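Local coordinates for protein glycosyl hydrolase family 10 (Prevotella bryantii, PDB 4MGQ) that is a carbohydrate-binding module of a xylanase that probably cleaves the beta-1,4-xylosidic linkages of xylans, and carries a bound calcium ion, at residues K16-I21 with V154-Q159; R33-N38 with Y149-V154; R54-A59 with D112-D117. All coordinates share one frame; numbering follows the deposited sequence.

In the fold
Three contacts sample the beta-sandwich of this carbohydrate-binding module. Interactions 1 and 3 lie in one antiparallel five-stranded sheet: interaction 3 pairs strands 48-57 and 111-121 in its interior, whereas interaction 1 adds the outermost strand 151-155 to strand 17-24. Both reach the calcium ion, and a salt bridge from Asp-158 to Lys-56 joins them. Interaction 2 is the buried one; it runs between the two sheets, from strand 34-37 to the chain entering strand 151-155, and uses side chains where the other two rely on backbone ladders. Leu-35 meets Met-115 of segment 112-117 and Ile-21 of segment 16-21, so strands of the other two contacts also line this core.

Interaction 1 of 3, residues K16-I21 with V154-Q159; sequences KHVLYI and VADPDQ. With CA (calcium ion), chain B.
Lys-16 and Val-18 offer backbone groups to the chain from Val-154 to Gln-159, and four hydrogen bonds result. Val-18 and Val-154 form an antiparallel hydrogen-bonded pair, with Val-18 N 2.8 Å from Val-154 O and Val-154 N 2.9 Å from Val-18 O. Beyond the strand end, Asp-156 N reaches Lys-16 O at 2.8 Å. The last bond uses a side chain: Gln-159 OE1 accepts from Lys-16 N at 2.8 Å and 174°, almost straight, while its NE2 is given to Ala-14 O. An amide suits this place because it can accept and donate at once.

Asp-156 OD1 accepts from Asp-158 N at 3.0 Å, an Asx turn within a type I turn. OD1 also receives Trp-86 NE1, and OD2 makes a salt bridge to Arg-54, which would favour the charged carboxylate. The aliphatic part of Lys-16 lies beside Asp-156 and crosses the Gln-159 amide.

Val-18, Val-154 and Tyr-20 pack together along the two strands. Val-154 CG2 touches Tyr-20 CB at 3.6 Å and Val-18 CG2 at 3.9 Å, its CG1 approaching Tyr-20 CD2. Pro-157 CD lies against Val-18 CG2.

His-17 O, which does not join this ladder, binds the calcium ion at 2.3 Å, with Asp-116, Thr-133, Glu-135 and two waters completing the site. The chemistry thus implies that the strand end is fixed twice, by hydrogen bonds to the C-terminal segment and by the metal through a main-chain oxygen.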
loop_
_atom_site.group_PDB
_atom_site.type_symbol
_atom_site.label_atom_id
_atom_site.label_comp_id
_atom_site.label_asym_id
_atom_site.label_seq_id
_atom_site.Cartn_x
_atom_site.Cartn_y
_atom_site.Cartn_z
ATOM N N LYS A 16 -15.238 1.152 -8.719
ATOM C CA LYS A 16 -13.803 1.100 -8.496
ATOM C C LYS A 16 -13.524 0.008 -7.478
ATOM O O LYS A 16 -14.362 -0.251 -6.619
ATOM C CB LYS A 16 -13.271 2.433 -7.978
ATOM C CG LYS A 16 -13.487 3.632 -8.891
ATOM C CD LYS A 16 -13.071 4.905 -8.154
ATOM C CE LYS A 16 -12.827 6.065 -9.119
ATOM N NZ LYS A 16 -14.074 6.770 -9.537
ATOM N N HIS A 17 -12.367 -0.632 -7.570
ATOM C CA HIS A 17 -12.016 -1.667 -6.593
ATOM C C HIS A 17 -10.748 -1.289 -5.856
ATOM O O HIS A 17 -9.856 -0.638 -6.412
ATOM C CB HIS A 17 -11.886 -3.027 -7.275
ATOM C CG HIS A 17 -13.147 -3.452 -7.959
ATOM N ND1 HIS A 17 -13.427 -3.120 -9.268
ATOM C CD2 HIS A 17 -14.234 -4.114 -7.497
ATOM C CE1 HIS A 17 -14.619 -3.590 -9.593
ATOM N NE2 HIS A 17 -15.133 -4.191 -8.535
ATOM N N VAL A 18 -10.689 -1.670 -4.582
ATOM C CA VAL A 18 -9.603 -1.244 -3.713
ATOM C C VAL A 18 -9.140 -2.420 -2.856
ATOM O O VAL A 18 -9.858 -3.405 -2.701
ATOM C CB VAL A 18 -10.034 -0.069 -2.799
ATOM C CG1 VAL A 18 -10.665 1.071 -3.626
ATOM C CG2 VAL A 18 -11.029 -0.547 -1.752
ATOM N N LEU A 19 -7.929 -2.315 -2.330
ATOM C CA LEU A 19 -7.438 -3.257 -1.334
ATOM C C LEU A 19 -8.161 -2.962 -0.017
ATOM O O LEU A 19 -8.292 -1.804 0.380
ATOM C CB LEU A 19 -5.917 -3.140 -1.171
ATOM C CG LEU A 19 -5.233 -4.038 -0.122
ATOM C CD1 LEU A 19 -3.775 -4.233 -0.488
ATOM C CD2 LEU A 19 -5.318 -3.469 1.291
ATOM N N TYR A 20 -8.610 -4.015 0.655
ATOM C CA TYR A 20 -9.342 -3.867 1.909
ATOM C C TYR A 20 -8.847 -4.849 2.949
ATOM O O TYR A 20 -8.781 -6.044 2.692
ATOM C CB TYR A 20 -10.830 -4.082 1.675
ATOM C CG TYR A 20 -11.646 -4.235 2.937
ATOM C CD1 TYR A 20 -11.738 -3.198 3.854
ATOM C CD2 TYR A 20 -12.347 -5.406 3.193
ATOM C CE1 TYR A 20 -12.500 -3.320 4.999
ATOM C CE2 TYR A 20 -13.113 -5.543 4.353
ATOM C CZ TYR A 20 -13.180 -4.489 5.246
ATOM O OH TYR A 20 -13.933 -4.589 6.394
ATOM N N ILE A 21 -8.512 -4.338 4.128
ATOM C CA ILE A 21 -8.182 -5.203 5.253
ATOM C C ILE A 21 -9.074 -4.876 6.433
ATOM O O ILE A 21 -9.025 -3.763 6.965
ATOM C CB ILE A 21 -6.722 -5.063 5.684
ATOM C CG1 ILE A 21 -5.793 -5.565 4.579
ATOM C CG2 ILE A 21 -6.475 -5.835 6.990
ATOM C CD1 ILE A 21 -4.340 -5.314 4.872
ATOM N N VAL A 154 -12.245 -5.106 -2.738
ATOM C CA VAL A 154 -13.673 -4.842 -2.629
ATOM C C VAL A 154 -14.027 -3.605 -3.420
ATOM O O VAL A 154 -13.151 -2.812 -3.769
ATOM C CB VAL A 154 -14.130 -4.618 -1.170
ATOM C CG1 VAL A 154 -13.786 -5.817 -0.297
ATOM C CG2 VAL A 154 -13.514 -3.343 -0.612
ATOM N N ALA A 155 -15.319 -3.436 -3.678
ATOM C CA ALA A 155 -15.807 -2.201 -4.268
ATOM C C ALA A 155 -15.488 -1.047 -3.344
ATOM O O ALA A 155 -15.630 -1.171 -2.128
ATOM C CB ALA A 155 -17.304 -2.280 -4.523
ATOM N N ASP A 156 -15.037 0.063 -3.921
ATOM C CA ASP A 156 -14.764 1.294 -3.168
ATOM C C ASP A 156 -15.969 1.623 -2.271
ATOM O O ASP A 156 -17.089 1.771 -2.758
ATOM C CB ASP A 156 -14.459 2.433 -4.157
ATOM C CG ASP A 156 -14.080 3.750 -3.484
ATOM O OD1 ASP A 156 -14.502 4.031 -2.338
ATOM O OD2 ASP A 156 -13.361 4.551 -4.129
ATOM N N PRO A 157 -15.744 1.731 -0.954
ATOM C CA PRO A 157 -16.857 1.896 -0.013
ATOM C C PRO A 157 -17.600 3.215 -0.147
ATOM O O PRO A 157 -18.781 3.281 0.218
ATOM C CB PRO A 157 -16.165 1.813 1.360
ATOM C CG PRO A 157 -14.745 2.185 1.091
ATOM C CD PRO A 157 -14.453 1.595 -0.255
ATOM N N ASP A 158 -16.940 4.242 -0.671
ATOM C CA ASP A 158 -17.533 5.574 -0.686
ATOM C C ASP A 158 -18.162 5.918 -2.029
ATOM O O ASP A 158 -18.491 7.073 -2.293
ATOM C CB ASP A 158 -16.496 6.624 -0.290
ATOM C CG ASP A 158 -16.194 6.601 1.202
ATOM O OD1 ASP A 158 -16.965 5.963 1.961
ATOM O OD2 ASP A 158 -15.193 7.225 1.620
ATOM N N GLN A 159 -18.354 4.903 -2.864
ATOM C CA GLN A 159 -19.166 5.075 -4.065
ATOM C C GLN A 159 -20.605 4.703 -3.744
ATOM O O GLN A 159 -20.846 3.793 -2.946
ATOM C CB GLN A 159 -18.640 4.224 -5.215
ATOM C CG GLN A 159 -17.384 4.757 -5.852
ATOM C CD GLN A 159 -17.017 3.969 -7.086
ATOM O OE1 GLN A 159 -16.745 2.769 -7.006
ATOM N NE2 GLN A 159 -17.051 4.626 -8.245
HETATM CA CA CA B . -8.626 0.585 -7.985
HETATM O O HOH W 1 -7.220 1.854 -9.487
HETATM O O HOH W 2 -10.160 2.291 -8.811
#

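Interaction 2 of 3, residues R33-N38 with Y149-V154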
loop_
_atom_site.group_PDB
_atom_site.type_symbol
_atom_site.label_atom_id
_atom_site.label_comp_id
_atom_site.label_asym_id
_atom_site.label_seq_id
_atom_site.Cartn_x
_atom_site.Cartn_y
_atom_site.Cartn_z
ATOM N N ARG A 33 0.682 -7.267 13.101
ATOM C CA ARG A 33 -0.169 -7.315 11.922
ATOM C C ARG A 33 0.586 -6.600 10.822
ATOM O O ARG A 33 0.777 -5.392 10.899
ATOM C CB ARG A 33 -1.523 -6.648 12.182
ATOM C CG ARG A 33 -2.538 -6.794 11.045
ATOM C CD ARG A 33 -3.742 -5.870 11.247
ATOM N NE ARG A 33 -4.597 -6.289 12.363
ATOM C CZ ARG A 33 -4.857 -5.553 13.443
ATOM N NH1 ARG A 33 -4.315 -4.355 13.594
ATOM N NH2 ARG A 33 -5.657 -6.029 14.388
ATOM N N GLU A 34 1.059 -7.349 9.829
ATOM C CA GLU A 34 1.854 -6.748 8.764
ATOM C C GLU A 34 1.323 -7.116 7.382
ATOM O O GLU A 34 0.831 -8.219 7.153
ATOM C CB GLU A 34 3.332 -7.157 8.887
ATOM C CG GLU A 34 4.018 -6.604 10.144
ATOM C CD GLU A 34 5.516 -6.901 10.231
ATOM O OE1 GLU A 34 6.079 -7.537 9.328
ATOM O OE2 GLU A 34 6.141 -6.490 11.232
ATOM N N LEU A 35 1.442 -6.148 6.481
ATOM C CA LEU A 35 1.106 -6.287 5.074
ATOM C C LEU A 35 2.354 -5.977 4.246
ATOM O O LEU A 35 3.029 -4.974 4.484
ATOM C CB LEU A 35 -0.041 -5.341 4.707
ATOM C CG LEU A 35 -0.418 -5.240 3.232
ATOM C CD1 LEU A 35 -1.068 -6.526 2.764
ATOM C CD2 LEU A 35 -1.338 -4.038 3.000
ATOM N N TYR A 36 2.647 -6.836 3.270
ATOM C CA TYR A 36 3.882 -6.739 2.500
ATOM C C TYR A 36 3.646 -6.542 1.020
ATOM O O TYR A 36 2.745 -7.143 0.455
ATOM C CB TYR A 36 4.697 -8.010 2.649
ATOM C CG TYR A 36 5.100 -8.352 4.052
ATOM C CD1 TYR A 36 5.439 -7.367 4.968
ATOM C CD2 TYR A 36 5.139 -9.667 4.459
ATOM C CE1 TYR A 36 5.821 -7.703 6.264
ATOM C CE2 TYR A 36 5.508 -10.008 5.736
ATOM C CZ TYR A 36 5.857 -9.030 6.630
ATOM O OH TYR A 36 6.222 -9.403 7.904
ATOM N N VAL A 37 4.500 -5.747 0.394
ATOM C CA VAL A 37 4.567 -5.715 -1.069
ATOM C C VAL A 37 6.034 -5.545 -1.464
ATOM O O VAL A 37 6.797 -4.867 -0.769
ATOM C CB VAL A 37 3.682 -4.590 -1.649
ATOM C CG1 VAL A 37 4.241 -3.222 -1.308
ATOM C CG2 VAL A 37 3.521 -4.761 -3.169
ATOM N N ASN A 38 6.445 -6.206 -2.545
ATOM C CA ASN A 38 7.830 -6.124 -2.996
ATOM C C ASN A 38 7.949 -5.306 -4.279
ATOM O O ASN A 38 7.316 -5.655 -5.273
ATOM C CB ASN A 38 8.406 -7.524 -3.244
ATOM C CG ASN A 38 8.787 -8.252 -1.960
ATOM O OD1 ASN A 38 8.244 -7.992 -0.892
ATOM N ND2 ASN A 38 9.748 -9.166 -2.068
ATOM N N TYR A 149 -5.664 -12.404 9.432
ATOM C CA TYR A 149 -6.575 -11.456 8.808
ATOM C C TYR A 149 -6.640 -11.800 7.325
ATOM O O TYR A 149 -5.827 -12.590 6.847
ATOM C CB TYR A 149 -6.118 -10.014 9.039
ATOM C CG TYR A 149 -4.891 -9.557 8.266
ATOM C CD1 TYR A 149 -5.019 -9.011 6.990
ATOM C CD2 TYR A 149 -3.618 -9.633 8.817
ATOM C CE1 TYR A 149 -3.915 -8.569 6.277
ATOM C CE2 TYR A 149 -2.491 -9.186 8.104
ATOM C CZ TYR A 149 -2.664 -8.655 6.828
ATOM O OH TYR A 149 -1.590 -8.197 6.103
ATOM N N GLU A 150 -7.598 -11.220 6.608
ATOM C CA GLU A 150 -7.739 -11.486 5.180
ATOM C C GLU A 150 -7.375 -10.277 4.332
ATOM O O GLU A 150 -7.827 -9.174 4.602
ATOM C CB GLU A 150 -9.170 -11.883 4.842
ATOM C CG GLU A 150 -9.801 -12.902 5.754
ATOM C CD GLU A 150 -11.291 -13.002 5.497
ATOM O OE1 GLU A 150 -12.077 -12.896 6.467
ATOM O OE2 GLU A 150 -11.670 -13.165 4.315
ATOM N N ILE A 151 -6.571 -10.504 3.301
ATOM C CA ILE A 151 -6.322 -9.499 2.278
ATOM C C ILE A 151 -7.378 -9.669 1.192
ATOM O O ILE A 151 -7.441 -10.718 0.553
ATOM C CB ILE A 151 -4.922 -9.642 1.676
ATOM C CG1 ILE A 151 -3.862 -9.558 2.775
ATOM C CG2 ILE A 151 -4.690 -8.593 0.592
ATOM C CD1 ILE A 151 -2.460 -9.907 2.306
ATOM N N LYS A 152 -8.215 -8.651 1.008
ATOM C CA LYS A 152 -9.314 -8.717 0.043
ATOM C C LYS A 152 -9.237 -7.562 -0.939
ATOM O O LYS A 152 -8.540 -6.587 -0.690
ATOM C CB LYS A 152 -10.674 -8.670 0.747
ATOM C CG LYS A 152 -10.934 -9.800 1.735
ATOM C CD LYS A 152 -12.348 -9.713 2.300
ATOM C CE LYS A 152 -13.404 -9.821 1.201
ATOM N NZ LYS A 152 -13.343 -11.127 0.463
ATOM N N THR A 153 -9.955 -7.679 -2.054
ATOM C CA THR A 153 -10.268 -6.501 -2.854
ATOM C C THR A 153 -11.779 -6.344 -2.844
ATOM O O THR A 153 -12.513 -7.337 -2.899
ATOM C CB THR A 153 -9.748 -6.581 -4.314
ATOM O OG1 THR A 153 -10.292 -7.737 -4.972
ATOM C CG2 THR A 153 -8.219 -6.631 -4.352
ATOM N N VAL A 154 -12.245 -5.106 -2.738
ATOM C CA VAL A 154 -13.673 -4.842 -2.629
ATOM C C VAL A 154 -14.027 -3.605 -3.420
ATOM O O VAL A 154 -13.151 -2.812 -3.769
ATOM C CB VAL A 154 -14.130 -4.618 -1.170
ATOM C CG1 VAL A 154 -13.786 -5.817 -0.297
ATOM C CG2 VAL A 154 -13.514 -3.343 -0.612
#
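Tyr-149 lays its ring toward strand 34-37 and meets Arg-33, Glu-34 and Leu-35 in turn. At the far end of the ring, OH donates to Glu-34 O, 2.6 Å away; the carbonyl oxygen lies near the ring plane, while the hydroxyl stands above the carbonyl plane, 47° out of it. A tyrosine suits this buried place, since its ring packs against carbon and its hydroxyl serves a main-chain oxygen.

Leu-35 approaches at about a right angle to Tyr-149, its CB 3.5 Å from Tyr-149 OH. Its CD1 goes on to meet Ile-151 CD1 at 3.7 Å, a methyl-to-methyl contact between two branched aliphatic residues. Along one side of the ring, Arg-33 CG lies 3.8 Å from Tyr-149 CD2, so the methylene part of the chain does the packing. The guanidinium is turned 74° from the ring plane and donates to the carbonyl oxygens of Leu-106, Leu-109 and Glu-25.

No backbone ladder joins the segments, which belong to different layers: a loop tyrosine and an aliphatic pair bridge strand 34-37 to the chain entering edge strand 151-155, as expected between the two sheets of the beta-sandwich (jelly-roll) fold of such carbohydrate-binding modules.

Interaction 3 of 3, residues R54-A59 with D112-D117. With CA (calcium ion), chain B.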
loop_
_atom_site.group_PDB
_atom_site.type_symbol
_atom_site.label_atom_id
_atom_site.label_comp_id
_atom_site.label_asym_id
_atom_site.label_seq_id
_atom_site.Cartn_x
_atom_site.Cartn_y
_atom_site.Cartn_z
ATOM N N ARG A 54 -3.897 6.291 -2.530
ATOM C CA ARG A 54 -4.967 6.894 -1.741
ATOM C C ARG A 54 -5.336 5.912 -0.643
ATOM O O ARG A 54 -5.235 4.696 -0.821
ATOM C CB ARG A 54 -6.192 7.277 -2.588
ATOM C CG ARG A 54 -6.860 6.156 -3.357
ATOM C CD ARG A 54 -8.110 6.676 -4.108
ATOM N NE ARG A 54 -8.785 5.565 -4.758
ATOM C CZ ARG A 54 -10.087 5.310 -4.664
ATOM N NH1 ARG A 54 -10.881 6.124 -3.979
ATOM N NH2 ARG A 54 -10.594 4.252 -5.274
ATOM N N VAL A 55 -5.758 6.449 0.497
ATOM C CA VAL A 55 -6.015 5.619 1.661
ATOM C C VAL A 55 -7.241 6.137 2.408
ATOM O O VAL A 55 -7.543 7.333 2.366
ATOM C CB VAL A 55 -4.786 5.586 2.599
ATOM C CG1 VAL A 55 -4.500 6.979 3.169
ATOM C CG2 VAL A 55 -4.981 4.552 3.707
ATOM N N LYS A 56 -7.934 5.227 3.079
ATOM C CA LYS A 56 -9.088 5.542 3.910
ATOM C C LYS A 56 -9.044 4.579 5.095
ATOM O O LYS A 56 -8.734 3.404 4.928
ATOM C CB LYS A 56 -10.385 5.404 3.090
ATOM C CG LYS A 56 -11.701 5.509 3.865
ATOM C CD LYS A 56 -12.867 5.070 2.970
ATOM C CE LYS A 56 -14.162 4.910 3.760
ATOM N NZ LYS A 56 -14.698 6.238 4.198
ATOM N N THR A 57 -9.313 5.076 6.298
ATOM C CA THR A 57 -9.371 4.199 7.466
ATOM C C THR A 57 -10.623 4.514 8.267
ATOM O O THR A 57 -11.214 5.568 8.071
ATOM C CB THR A 57 -8.139 4.343 8.378
ATOM O OG1 THR A 57 -7.823 5.729 8.551
ATOM C CG2 THR A 57 -6.921 3.606 7.786
ATOM N N SER A 58 -11.028 3.607 9.151
ATOM C CA SER A 58 -12.237 3.837 9.946
ATOM C C SER A 58 -11.929 4.747 11.134
ATOM O O SER A 58 -12.837 5.228 11.809
ATOM C CB SER A 58 -12.849 2.520 10.403
ATOM O OG SER A 58 -11.894 1.712 11.068
ATOM N N ALA A 59 -10.645 4.988 11.377
ATOM C CA ALA A 59 -10.228 6.042 12.299
ATOM C C ALA A 59 -8.938 6.687 11.833
ATOM O O ALA A 59 -8.089 6.014 11.246
ATOM C CB ALA A 59 -10.058 5.494 13.686
ATOM N N ASP A 112 -10.747 -0.755 10.139
ATOM C CA ASP A 112 -10.672 -1.079 8.717
ATOM C C ASP A 112 -9.694 -0.172 7.994
ATOM O O ASP A 112 -9.542 0.994 8.345
ATOM C CB ASP A 112 -12.055 -0.936 8.067
ATOM C CG ASP A 112 -13.020 -2.033 8.476
ATOM O OD1 ASP A 112 -12.600 -3.189 8.601
ATOM O OD2 ASP A 112 -14.209 -1.726 8.673
ATOM N N ILE A 113 -9.044 -0.695 6.960
ATOM C CA ILE A 113 -8.223 0.146 6.098
ATOM C C ILE A 113 -8.496 -0.235 4.645
ATOM O O ILE A 113 -8.673 -1.413 4.328
ATOM C CB ILE A 113 -6.702 0.019 6.430
ATOM C CG1 ILE A 113 -5.870 0.921 5.516
ATOM C CG2 ILE A 113 -6.251 -1.436 6.372
ATOM C CD1 ILE A 113 -4.425 1.111 5.974
ATOM N N TRP A 114 -8.598 0.781 3.797
ATOM C CA TRP A 114 -8.714 0.622 2.349
ATOM C C TRP A 114 -7.575 1.380 1.670
ATOM O O TRP A 114 -7.211 2.475 2.098
ATOM C CB TRP A 114 -10.050 1.162 1.819
ATOM C CG TRP A 114 -11.312 0.558 2.377
ATOM C CD1 TRP A 114 -12.084 -0.405 1.798
ATOM C CD2 TRP A 114 -11.973 0.918 3.604
ATOM N NE1 TRP A 114 -13.185 -0.672 2.586
ATOM C CE2 TRP A 114 -13.134 0.122 3.701
ATOM C CE3 TRP A 114 -11.692 1.834 4.627
ATOM C CZ2 TRP A 114 -14.010 0.205 4.783
ATOM C CZ3 TRP A 114 -12.570 1.920 5.701
ATOM C CH2 TRP A 114 -13.713 1.109 5.768
ATOM N N MET A 115 -7.005 0.804 0.616
ATOM C CA MET A 115 -5.947 1.477 -0.136
ATOM C C MET A 115 -6.150 1.250 -1.624
ATOM O O MET A 115 -6.695 0.226 -2.029
ATOM C CB MET A 115 -4.552 0.984 0.284
ATOM C CG MET A 115 -4.108 1.530 1.631
ATOM S SD MET A 115 -2.409 1.084 2.045
ATOM C CE MET A 115 -2.650 -0.634 2.442
ATOM N N ASP A 116 -5.700 2.204 -2.432
ATOM C CA ASP A 116 -5.832 2.081 -3.885
ATOM C C ASP A 116 -4.787 2.943 -4.576
ATOM O O ASP A 116 -4.170 3.823 -3.956
ATOM C CB ASP A 116 -7.251 2.488 -4.333
ATOM C CG ASP A 116 -7.619 1.961 -5.721
ATOM O OD1 ASP A 116 -6.937 1.041 -6.241
ATOM O OD2 ASP A 116 -8.624 2.456 -6.275
ATOM N N ASP A 117 -4.582 2.672 -5.863
ATOM C CA ASP A 117 -3.710 3.487 -6.701
ATOM C C ASP A 117 -2.304 3.595 -6.112
ATOM O O ASP A 117 -1.697 4.666 -6.068
ATOM C CB ASP A 117 -4.350 4.851 -6.907
ATOM C CG ASP A 117 -5.733 4.740 -7.527
ATOM O OD1 ASP A 117 -5.849 4.038 -8.553
ATOM O OD2 ASP A 117 -6.703 5.317 -6.982
HETATM CA CA CA B . -8.626 0.585 -7.985
HETATM O O HOH W 3 -8.798 2.075 10.945
HETATM O O HOH W 1 -7.220 1.854 -9.487
HETATM O O HOH W 2 -10.160 2.291 -8.811
#
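Arg-54 CG sits between its backbone N and carbonyl carbon (chi1 59°), while Asp-116 CG is anti to its own N (chi1 -161°); cross-strand pairing sets the two side chains next to each other. The extended arginine chain carries NH2 to 2.8 Å from Asp-116 OD2, which uses its anti lone pair and lies in the guanidinium plane. Arg-54 NE forms a salt bridge with Asp-117 OD2 at 3.1 Å, its hydrogen bond weak and bent. Asp-116 OD2 also binds the calcium ion at 2.5 Å, and Asp-116 OD1 does the same, so the arginine is a second-shell group that probably steadies the bidentate carboxylate. Asp-117 OD1 holds a calcium-bound water.

Lys-56 runs beside Trp-114. Its CE stands over one face of the indole, offset toward the rim, 4.2 Å from the six-membered ring centroid: a CH-pi contact. The ammonium bonds to Thr-84 O and Asp-158, while Tyr-20 stacks with the indole.

Val-55 CG2 packs on Met-115 CG at 3.8 Å and Thr-57 CG2 on Ile-113 CG1. Arg-54/Asp-116 and Lys-56/Trp-114 are antiparallel hydrogen-bonded pairs, bonded both ways; past them Ser-58 N donates to Asp-112 O, and its hydroxyl OG accepts from Asp-112 N at 2.9 Å. Side chains alternate between a core-facing side (Val-55, Thr-57, Ile-113, Met-115) and an outer side (Arg-54, Lys-56, Trp-114, Asp-116), as in a beta-sandwich sheet, here with a calcium site at one end.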